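Local coordinates for protein saframycin Mx1 synthetase B (Legionella pneumophila subsp. pneumophila, PDB 3KXW) that belongs to the ANL superfamily of AMP-binding enzymes and holds 5'-O-[(S)-(dodecanoyloxy)(hydroxy)phosphoryl]adenosine in its pocket, at residues Q48-Q58 with I151-T162; S12-R20 with I227-I235. One frame throughout, in Å; residues are numbered along the deposited sequence.

Interaction 1: Q48-Q58 with I151-T162; sequences QHAKAIAATLQ and IELNRSSSWQPT
W159, I151 and Q58 bury the most surface between helix 43-59 and the loop that runs past it. With chi1 at 168°, W159 swings its CG away from the backbone N and lays the indole against the helix between K51 and Q58. CB of A54 approaches CD1 of W159 to 3.4 Å, while the aliphatic part of K51 runs past the six-membered ring near CE3 and CZ3. The indole N-H is spent on the carbonyl of Y87 in helix 76-87, and the charged end of K51 pairs with D47.

Q58 reads the loop backbone with both ends of its amide. N of Q160 gives a nearly straight bond to OE1 of Q58 (3.1 Å, 171°), in the carbonyl plane and on a lone pair, and NE2 of Q58 returns one to O of Q160 at 2.7 Å. This pair of hydrogen bonds fixes the amide's rotation; a water joins the same OE1 to O of S158. In this AMP-binding fold of the ANL clan the loop links strand 143-147 of a mixed sheet to strand 169-174, and its 3-10 segment 153-158 passes close enough for CA of A52 and CA of S156 to lie 3.9 Å apart.

Beyond this close approach, I151 turns its CG2 toward OG1 of T56 (3.5 Å) and its CD1 toward CG1 of I53. The hydroxyl of T56 is held by O of A52, which also takes the backbone N-H of T56 from the opposite face. CD2 of L153 lies 3.9 Å from the centroid of the H49 ring, 10° off the ring normal, a CH-pi contact over the face.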
loop_
_atom_site.group_PDB
_atom_site.type_symbol
_atom_site.label_atom_id
_atom_site.label_comp_id
_atom_site.label_asym_id
_atom_site.label_seq_id
_atom_site.Cartn_x
_atom_site.Cartn_y
_atom_site.Cartn_z
ATOM N N GLN A 48 -18.471 16.357 -12.923
ATOM C CA GLN A 48 -19.935 16.262 -12.827
ATOM C C GLN A 48 -20.387 15.209 -11.792
ATOM O O GLN A 48 -21.289 15.473 -10.986
ATOM C CB GLN A 48 -20.607 16.013 -14.198
ATOM C CG GLN A 48 -20.603 17.237 -15.153
ATOM C CD GLN A 48 -21.156 18.500 -14.509
ATOM O OE1 GLN A 48 -20.441 19.487 -14.342
ATOM N NE2 GLN A 48 -22.435 18.488 -14.176
ATOM N N HIS A 49 -19.775 14.022 -11.817
ATOM C CA HIS A 49 -20.087 12.999 -10.808
ATOM C C HIS A 49 -19.799 13.474 -9.386
ATOM O O HIS A 49 -20.621 13.309 -8.495
ATOM C CB HIS A 49 -19.354 11.675 -11.094
ATOM C CG HIS A 49 -19.984 10.880 -12.193
ATOM N ND1 HIS A 49 -21.150 10.168 -12.018
ATOM C CD2 HIS A 49 -19.630 10.707 -13.488
ATOM C CE1 HIS A 49 -21.485 9.582 -13.154
ATOM N NE2 HIS A 49 -20.584 9.899 -14.067
ATOM N N ALA A 50 -18.631 14.082 -9.182
ATOM C CA ALA A 50 -18.267 14.634 -7.878
ATOM C C ALA A 50 -19.280 15.653 -7.371
ATOM O O ALA A 50 -19.674 15.636 -6.190
ATOM C CB ALA A 50 -16.843 15.230 -7.916
ATOM N N LYS A 51 -19.714 16.548 -8.258
ATOM C CA LYS A 51 -20.742 17.526 -7.894
ATOM C C LYS A 51 -22.066 16.872 -7.531
ATOM O O LYS A 51 -22.694 17.257 -6.535
ATOM C CB LYS A 51 -20.951 18.543 -9.023
ATOM C CG LYS A 51 -19.755 19.469 -9.203
ATOM C CD LYS A 51 -19.749 20.151 -10.571
ATOM C CE LYS A 51 -19.025 21.482 -10.502
ATOM N NZ LYS A 51 -18.633 21.952 -11.848
ATOM N N ALA A 52 -22.485 15.890 -8.330
ATOM C CA ALA A 52 -23.727 15.161 -8.063
ATOM C C ALA A 52 -23.685 14.466 -6.700
ATOM O O ALA A 52 -24.657 14.484 -5.938
ATOM C CB ALA A 52 -23.997 14.145 -9.178
ATOM N N ILE A 53 -22.554 13.839 -6.399
ATOM C CA ILE A 53 -22.415 13.130 -5.137
ATOM C C ILE A 53 -22.360 14.109 -3.981
ATOM O O ILE A 53 -23.007 13.898 -2.945
ATOM C CB ILE A 53 -21.167 12.216 -5.150
ATOM C CG1 ILE A 53 -21.403 11.072 -6.133
ATOM C CG2 ILE A 53 -20.821 11.727 -3.726
ATOM C CD1 ILE A 53 -20.117 10.377 -6.616
ATOM N N ALA A 54 -21.613 15.196 -4.152
ATOM C CA ALA A 54 -21.564 16.222 -3.111
ATOM C C ALA A 54 -22.952 16.831 -2.841
ATOM O O ALA A 54 -23.310 17.107 -1.693
ATOM C CB ALA A 54 -20.520 17.311 -3.452
ATOM N N ALA A 55 -23.731 17.047 -3.893
ATOM C CA ALA A 55 -25.057 17.652 -3.710
ATOM C C ALA A 55 -25.963 16.698 -2.921
ATOM O O ALA A 55 -26.772 17.124 -2.098
ATOM C CB ALA A 55 -25.685 17.982 -5.064
ATOM N N THR A 56 -25.838 15.407 -3.205
ATOM C CA THR A 56 -26.569 14.396 -2.460
ATOM C C THR A 56 -26.155 14.368 -0.983
ATOM O O THR A 56 -27.004 14.343 -0.085
ATOM C CB THR A 56 -26.385 13.007 -3.078
ATOM O OG1 THR A 56 -26.777 13.050 -4.452
ATOM C CG2 THR A 56 -27.220 11.984 -2.326
ATOM N N LEU A 57 -24.851 14.392 -0.724
ATOM C CA LEU A 57 -24.374 14.445 0.662
ATOM C C LEU A 57 -24.941 15.667 1.395
ATOM O O LEU A 57 -25.417 15.584 2.529
ATOM C CB LEU A 57 -22.824 14.467 0.690
ATOM C CG LEU A 57 -22.127 13.161 0.316
ATOM C CD1 LEU A 57 -20.592 13.350 0.238
ATOM C CD2 LEU A 57 -22.487 12.049 1.319
ATOM N N GLN A 58 -24.881 16.816 0.734
ATOM C CA GLN A 58 -25.420 18.033 1.317
ATOM C C GLN A 58 -26.932 17.915 1.550
ATOM O O GLN A 58 -27.438 18.311 2.617
ATOM C CB GLN A 58 -25.073 19.230 0.428
ATOM C CG GLN A 58 -23.593 19.587 0.458
ATOM C CD GLN A 58 -23.221 20.630 -0.586
ATOM O OE1 GLN A 58 -23.874 20.757 -1.624
ATOM N NE2 GLN A 58 -22.153 21.354 -0.326
ATOM N N ILE A 151 -27.579 8.041 -7.294
ATOM C CA ILE A 151 -27.190 9.429 -7.526
ATOM C C ILE A 151 -27.143 9.797 -9.026
ATOM O O ILE A 151 -26.306 9.305 -9.773
ATOM C CB ILE A 151 -25.845 9.746 -6.825
ATOM C CG1 ILE A 151 -25.984 9.483 -5.328
ATOM C CG2 ILE A 151 -25.442 11.177 -7.100
ATOM C CD1 ILE A 151 -24.709 9.667 -4.508
ATOM N N GLU A 152 -28.055 10.677 -9.440
ATOM C CA GLU A 152 -28.185 11.083 -10.834
ATOM C C GLU A 152 -27.422 12.377 -11.144
ATOM O O GLU A 152 -27.317 13.282 -10.296
ATOM C CB GLU A 152 -29.666 11.289 -11.180
ATOM C CG GLU A 152 -30.479 10.017 -11.160
ATOM C CD GLU A 152 -30.324 9.203 -12.442
ATOM O OE1 GLU A 152 -29.962 9.789 -13.490
ATOM O OE2 GLU A 152 -30.568 7.974 -12.404
ATOM N N LEU A 153 -26.936 12.465 -12.378
ATOM C CA LEU A 153 -26.219 13.642 -12.847
ATOM C C LEU A 153 -27.072 14.911 -12.840
ATOM O O LEU A 153 -26.541 16.024 -12.831
ATOM C CB LEU A 153 -25.608 13.372 -14.236
ATOM C CG LEU A 153 -24.356 12.465 -14.210
ATOM C CD1 LEU A 153 -23.967 11.920 -15.608
ATOM C CD2 LEU A 153 -23.148 13.168 -13.566
ATOM N N ASN A 154 -28.391 14.760 -12.818
ATOM C CA ASN A 154 -29.247 15.941 -12.707
ATOM C C ASN A 154 -29.135 16.634 -11.339
ATOM O O ASN A 154 -29.736 17.683 -11.123
ATOM C CB ASN A 154 -30.718 15.623 -13.049
ATOM C CG ASN A 154 -31.359 14.670 -12.058
ATOM O OD1 ASN A 154 -30.878 14.518 -10.930
ATOM N ND2 ASN A 154 -32.450 14.004 -12.478
ATOM N N ARG A 155 -28.368 16.057 -10.416
ATOM C CA ARG A 155 -28.104 16.747 -9.148
ATOM C C ARG A 155 -26.867 17.643 -9.189
ATOM O O ARG A 155 -26.707 18.492 -8.312
ATOM C CB ARG A 155 -27.981 15.751 -7.979
ATOM C CG ARG A 155 -29.061 14.690 -7.956
ATOM C CD ARG A 155 -30.261 15.011 -7.056
ATOM N NE ARG A 155 -30.348 16.377 -6.524
ATOM C CZ ARG A 155 -31.076 17.372 -7.042
ATOM N NH1 ARG A 155 -31.792 17.205 -8.158
ATOM N NH2 ARG A 155 -31.082 18.555 -6.442
ATOM N N SER A 156 -25.997 17.457 -10.192
ATOM C CA SER A 156 -24.728 18.193 -10.234
ATOM C C SER A 156 -24.917 19.699 -10.006
ATOM O O SER A 156 -24.182 20.311 -9.229
ATOM C CB SER A 156 -23.968 17.954 -11.548
ATOM O OG SER A 156 -23.753 16.565 -11.796
ATOM N N SER A 157 -25.893 20.294 -10.686
ATOM C CA SER A 157 -26.031 21.751 -10.647
ATOM C C SER A 157 -26.559 22.206 -9.294
ATOM O O SER A 157 -26.580 23.397 -9.004
ATOM C CB SER A 157 -26.948 22.268 -11.775
ATOM O OG SER A 157 -28.296 21.895 -11.547
ATOM N N SER A 158 -26.986 21.261 -8.462
ATOM C CA SER A 158 -27.456 21.623 -7.139
ATOM C C SER A 158 -26.325 21.763 -6.109
ATOM O O SER A 158 -26.564 22.176 -4.972
ATOM C CB SER A 158 -28.513 20.642 -6.645
ATOM O OG SER A 158 -29.755 20.871 -7.304
ATOM N N TRP A 159 -25.096 21.438 -6.501
ATOM C CA TRP A 159 -23.998 21.445 -5.532
ATOM C C TRP A 159 -23.733 22.861 -4.997
ATOM O O TRP A 159 -23.720 23.818 -5.759
ATOM C CB TRP A 159 -22.730 20.852 -6.151
ATOM C CG TRP A 159 -21.470 21.058 -5.343
ATOM C CD1 TRP A 159 -21.205 20.568 -4.089
ATOM C CD2 TRP A 159 -20.302 21.781 -5.744
ATOM N NE1 TRP A 159 -19.947 20.949 -3.687
ATOM C CE2 TRP A 159 -19.369 21.689 -4.689
ATOM C CE3 TRP A 159 -19.951 22.504 -6.892
ATOM C CZ2 TRP A 159 -18.117 22.300 -4.747
ATOM C CZ3 TRP A 159 -18.693 23.102 -6.949
ATOM C CH2 TRP A 159 -17.797 22.998 -5.879
ATOM N N GLN A 160 -23.525 22.986 -3.687
ATOM C CA GLN A 160 -23.142 24.282 -3.113
ATOM C C GLN A 160 -21.691 24.241 -2.649
ATOM O O GLN A 160 -21.384 23.558 -1.683
ATOM C CB GLN A 160 -24.050 24.626 -1.928
ATOM C CG GLN A 160 -25.531 24.712 -2.295
ATOM C CD GLN A 160 -25.919 26.075 -2.844
ATOM O OE1 GLN A 160 -25.065 26.952 -3.031
ATOM N NE2 GLN A 160 -27.215 26.269 -3.096
ATOM N N PRO A 161 -20.801 24.982 -3.327
ATOM C CA PRO A 161 -19.389 25.043 -2.932
ATOM C C PRO A 161 -19.270 25.450 -1.467
ATOM O O PRO A 161 -20.036 26.300 -1.005
ATOM C CB PRO A 161 -18.804 26.143 -3.826
ATOM C CG PRO A 161 -19.800 26.326 -4.945
ATOM C CD PRO A 161 -21.138 25.924 -4.408
ATOM N N THR A 162 -18.334 24.841 -0.747
ATOM C CA THR A 162 -18.087 25.195 0.644
ATOM C C THR A 162 -16.805 26.014 0.677
ATOM O O THR A 162 -16.144 26.162 -0.339
ATOM C CB THR A 162 -17.972 23.934 1.548
ATOM O OG1 THR A 162 -16.806 23.184 1.186
ATOM C CG2 THR A 162 -19.195 23.040 1.380
HETATM O O HOH W 1 -24.311 16.681 -14.736
HETATM O O HOH W 2 -26.389 21.333 -2.431
#

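Interaction 2: S12-R20 with I227-I235; sequences SLVDVVRLR and ILTPIYGGI
Polar contact between the segments centres on R20, whose guanidinium meets the carbonyl of Y232 side-on. Both NE and NH2 of R20 donate to O of Y232, each at 3.0 Å and bent to about 145°; the oxygen lies near the guanidinium plane, and both nitrogens reach it from the same face of its carbonyl. The chain of R20 is extended from CG to NE, which carries the group across to the end of helix 220-233. One guanidinium face lies over the backbone there, C of G233 being 3.3 Å from NH2 of R20, and Y7 adds a cation-pi contact.

Apolar contacts fill the rest. CG2 of V17 meets CG2 of I231 at 3.5 Å. L13 divides its branches, CD1 against CB of Y232 (3.9 Å) and CD2 against CD2 of L228, while V16 sets CG2 near CD1 of the Y232 ring. The hydroxyl of Y232 bonds to N of S2.

The short helical axes approach to 9.5 Å and cross at 49°. G234, with positive phi, ends the second helix in a Schellman motif; the whole is a buried helix-helix packing in which an arginine binds a carbonyl at a helix C-terminus.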
loop_
_atom_site.group_PDB
_atom_site.type_symbol
_atom_site.label_atom_id
_atom_site.label_comp_id
_atom_site.label_asym_id
_atom_site.label_seq_id
_atom_site.Cartn_x
_atom_site.Cartn_y
_atom_site.Cartn_z
ATOM N N SER A 12 -7.215 23.721 -3.118
ATOM C CA SER A 12 -7.568 22.340 -2.853
ATOM C C SER A 12 -7.629 21.537 -4.141
ATOM O O SER A 12 -7.722 22.098 -5.226
ATOM C CB SER A 12 -8.915 22.257 -2.151
ATOM O OG SER A 12 -9.963 22.553 -3.069
ATOM N N LEU A 13 -7.606 20.209 -4.014
ATOM C CA LEU A 13 -7.743 19.347 -5.176
ATOM C C LEU A 13 -9.092 19.570 -5.845
ATOM O O LEU A 13 -9.231 19.385 -7.054
ATOM C CB LEU A 13 -7.612 17.877 -4.759
ATOM C CG LEU A 13 -7.642 16.886 -5.920
ATOM C CD1 LEU A 13 -6.485 17.152 -6.878
ATOM C CD2 LEU A 13 -7.598 15.441 -5.359
ATOM N N VAL A 14 -10.088 19.955 -5.057
ATOM C CA VAL A 14 -11.418 20.253 -5.620
ATOM C C VAL A 14 -11.307 21.281 -6.756
ATOM O O VAL A 14 -11.858 21.085 -7.850
ATOM C CB VAL A 14 -12.406 20.761 -4.557
ATOM C CG1 VAL A 14 -13.708 21.292 -5.209
ATOM C CG2 VAL A 14 -12.739 19.638 -3.556
ATOM N N ASP A 15 -10.612 22.381 -6.492
ATOM C CA ASP A 15 -10.500 23.448 -7.489
ATOM C C ASP A 15 -9.610 23.071 -8.655
ATOM O O ASP A 15 -9.815 23.540 -9.784
ATOM C CB ASP A 15 -10.066 24.765 -6.844
ATOM C CG ASP A 15 -11.180 25.390 -6.036
ATOM O OD1 ASP A 15 -12.367 25.101 -6.345
ATOM O OD2 ASP A 15 -10.872 26.159 -5.108
ATOM N N VAL A 16 -8.622 22.215 -8.398
ATOM C CA VAL A 16 -7.809 21.704 -9.491
ATOM C C VAL A 16 -8.681 20.915 -10.467
ATOM O O VAL A 16 -8.584 21.096 -11.692
ATOM C CB VAL A 16 -6.649 20.815 -9.004
ATOM C CG1 VAL A 16 -5.941 20.171 -10.217
ATOM C CG2 VAL A 16 -5.670 21.641 -8.173
ATOM N N VAL A 17 -9.519 20.019 -9.939
ATOM C CA VAL A 17 -10.384 19.215 -10.802
ATOM C C VAL A 17 -11.391 20.104 -11.542
ATOM O O VAL A 17 -11.608 19.936 -12.741
ATOM C CB VAL A 17 -11.132 18.109 -10.022
ATOM C CG1 VAL A 17 -12.130 17.394 -10.928
ATOM C CG2 VAL A 17 -10.130 17.112 -9.450
ATOM N N ARG A 18 -11.997 21.041 -10.821
ATOM C CA ARG A 18 -12.950 21.979 -11.438
ATOM C C ARG A 18 -12.324 22.720 -12.620
ATOM O O ARG A 18 -12.955 22.863 -13.665
ATOM C CB ARG A 18 -13.479 23.007 -10.428
ATOM C CG ARG A 18 -14.530 22.451 -9.442
ATOM C CD ARG A 18 -15.071 23.528 -8.474
ATOM N NE ARG A 18 -15.653 24.699 -9.168
ATOM C CZ ARG A 18 -15.081 25.903 -9.240
ATOM N NH1 ARG A 18 -13.899 26.133 -8.667
ATOM N NH2 ARG A 18 -15.691 26.904 -9.883
ATOM N N LEU A 19 -11.100 23.205 -12.434
ATOM C CA LEU A 19 -10.420 23.998 -13.454
ATOM C C LEU A 19 -9.995 23.144 -14.644
ATOM O O LEU A 19 -10.157 23.539 -15.796
ATOM C CB LEU A 19 -9.224 24.732 -12.864
ATOM C CG LEU A 19 -8.582 25.763 -13.795
ATOM C CD1 LEU A 19 -9.603 26.815 -14.206
ATOM C CD2 LEU A 19 -7.378 26.435 -13.109
ATOM N N ARG A 20 -9.449 21.970 -14.368
ATOM C CA ARG A 20 -9.140 21.048 -15.452
ATOM C C ARG A 20 -10.367 20.710 -16.294
ATOM O O ARG A 20 -10.257 20.571 -17.508
ATOM C CB ARG A 20 -8.493 19.777 -14.921
ATOM C CG ARG A 20 -7.055 20.028 -14.465
ATOM C CD ARG A 20 -6.224 18.761 -14.369
ATOM N NE ARG A 20 -4.871 19.059 -13.913
ATOM C CZ ARG A 20 -3.883 19.539 -14.661
ATOM N NH1 ARG A 20 -4.050 19.809 -15.958
ATOM N NH2 ARG A 20 -2.703 19.759 -14.098
ATOM N N ILE A 227 -3.645 7.590 -8.138
ATOM C CA ILE A 227 -4.953 8.134 -8.529
ATOM C C ILE A 227 -4.993 9.661 -8.361
ATOM O O ILE A 227 -5.267 10.394 -9.316
ATOM C CB ILE A 227 -6.129 7.505 -7.728
ATOM C CG1 ILE A 227 -6.210 5.996 -7.958
ATOM C CG2 ILE A 227 -7.479 8.153 -8.130
ATOM C CD1 ILE A 227 -7.169 5.265 -7.039
ATOM N N LEU A 228 -4.712 10.133 -7.154
ATOM C CA LEU A 228 -4.820 11.557 -6.876
ATOM C C LEU A 228 -3.739 12.374 -7.576
ATOM O O LEU A 228 -4.029 13.459 -8.090
ATOM C CB LEU A 228 -4.877 11.844 -5.383
ATOM C CG LEU A 228 -6.036 11.138 -4.663
ATOM C CD1 LEU A 228 -5.981 11.475 -3.179
ATOM C CD2 LEU A 228 -7.430 11.471 -5.257
ATOM N N THR A 229 -2.520 11.846 -7.639
ATOM C CA THR A 229 -1.468 12.551 -8.371
ATOM C C THR A 229 -1.793 12.749 -9.869
ATOM O O THR A 229 -1.661 13.856 -10.378
ATOM C CB THR A 229 -0.080 11.906 -8.173
ATOM O OG1 THR A 229 0.245 11.911 -6.774
ATOM C CG2 THR A 229 0.987 12.686 -8.943
ATOM N N PRO A 230 -2.179 11.680 -10.580
ATOM C CA PRO A 230 -2.542 11.870 -11.995
ATOM C C PRO A 230 -3.726 12.829 -12.186
ATOM O O PRO A 230 -3.727 13.646 -13.104
ATOM C CB PRO A 230 -2.957 10.459 -12.470
ATOM C CG PRO A 230 -2.606 9.522 -11.391
ATOM C CD PRO A 230 -2.164 10.259 -10.166
ATOM N N ILE A 231 -4.750 12.709 -11.349
ATOM C CA ILE A 231 -5.871 13.647 -11.439
ATOM C C ILE A 231 -5.392 15.103 -11.270
ATOM O O ILE A 231 -5.719 15.982 -12.077
ATOM C CB ILE A 231 -6.990 13.266 -10.425
ATOM C CG1 ILE A 231 -7.634 11.950 -10.876
ATOM C CG2 ILE A 231 -8.061 14.377 -10.337
ATOM C CD1 ILE A 231 -8.664 11.374 -9.903
ATOM N N TYR A 232 -4.596 15.341 -10.232
ATOM C CA TYR A 232 -3.958 16.635 -9.995
ATOM C C TYR A 232 -3.099 17.120 -11.174
ATOM O O TYR A 232 -3.115 18.303 -11.541
ATOM C CB TYR A 232 -3.098 16.499 -8.737
ATOM C CG TYR A 232 -2.132 17.637 -8.468
ATOM C CD1 TYR A 232 -2.581 18.832 -7.921
ATOM C CD2 TYR A 232 -0.777 17.504 -8.729
ATOM C CE1 TYR A 232 -1.698 19.864 -7.643
ATOM C CE2 TYR A 232 0.114 18.527 -8.449
ATOM C CZ TYR A 232 -0.356 19.695 -7.908
ATOM O OH TYR A 232 0.515 20.709 -7.636
ATOM N N GLY A 233 -2.319 16.222 -11.760
ATOM C CA GLY A 233 -1.354 16.617 -12.779
ATOM C C GLY A 233 -1.821 16.551 -14.236
ATOM O O GLY A 233 -1.041 16.824 -15.146
ATOM N N GLY A 234 -3.076 16.180 -14.475
ATOM C CA GLY A 234 -3.588 16.137 -15.843
ATOM C C GLY A 234 -3.159 14.913 -16.643
ATOM O O GLY A 234 -3.081 14.945 -17.877
ATOM N N ILE A 235 -2.889 13.825 -15.930
ATOM C CA ILE A 235 -2.225 12.652 -16.490
ATOM C C ILE A 235 -3.123 11.448 -16.402
ATOM O O ILE A 235 -3.812 11.261 -15.391
ATOM C CB ILE A 235 -0.984 12.285 -15.638
ATOM C CG1 ILE A 235 0.086 13.367 -15.743
ATOM C CG2 ILE A 235 -0.419 10.896 -16.032
ATOM C CD1 ILE A 235 0.388 13.775 -17.121
#

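The two contacts lie on the same side of the chain's centre, their own centres about 18 Å apart. Along the sequence the order is 12-20, 48-58, 151-162, 227-235, so interaction 2 joins the outer pair and interaction 1 the inner pair. They meet directly where CH2 of W159 packs on CD of R18 at 3.8 Å. Helix 76-87 is shared: its Y87 touches K51, A54 and W159 of interaction 1, and V14, V17 and R18 of interaction 2. Interaction 1 is partly buried, its centre about 30 Å from the centre of the chain, whereas interaction 2 is buried, and its L228 side chain lies about 10 Å from the bound ligand. Together they fasten helix 13-23, near the N-terminus, to helix 220-233 and loop 151-162 to helix 43-59.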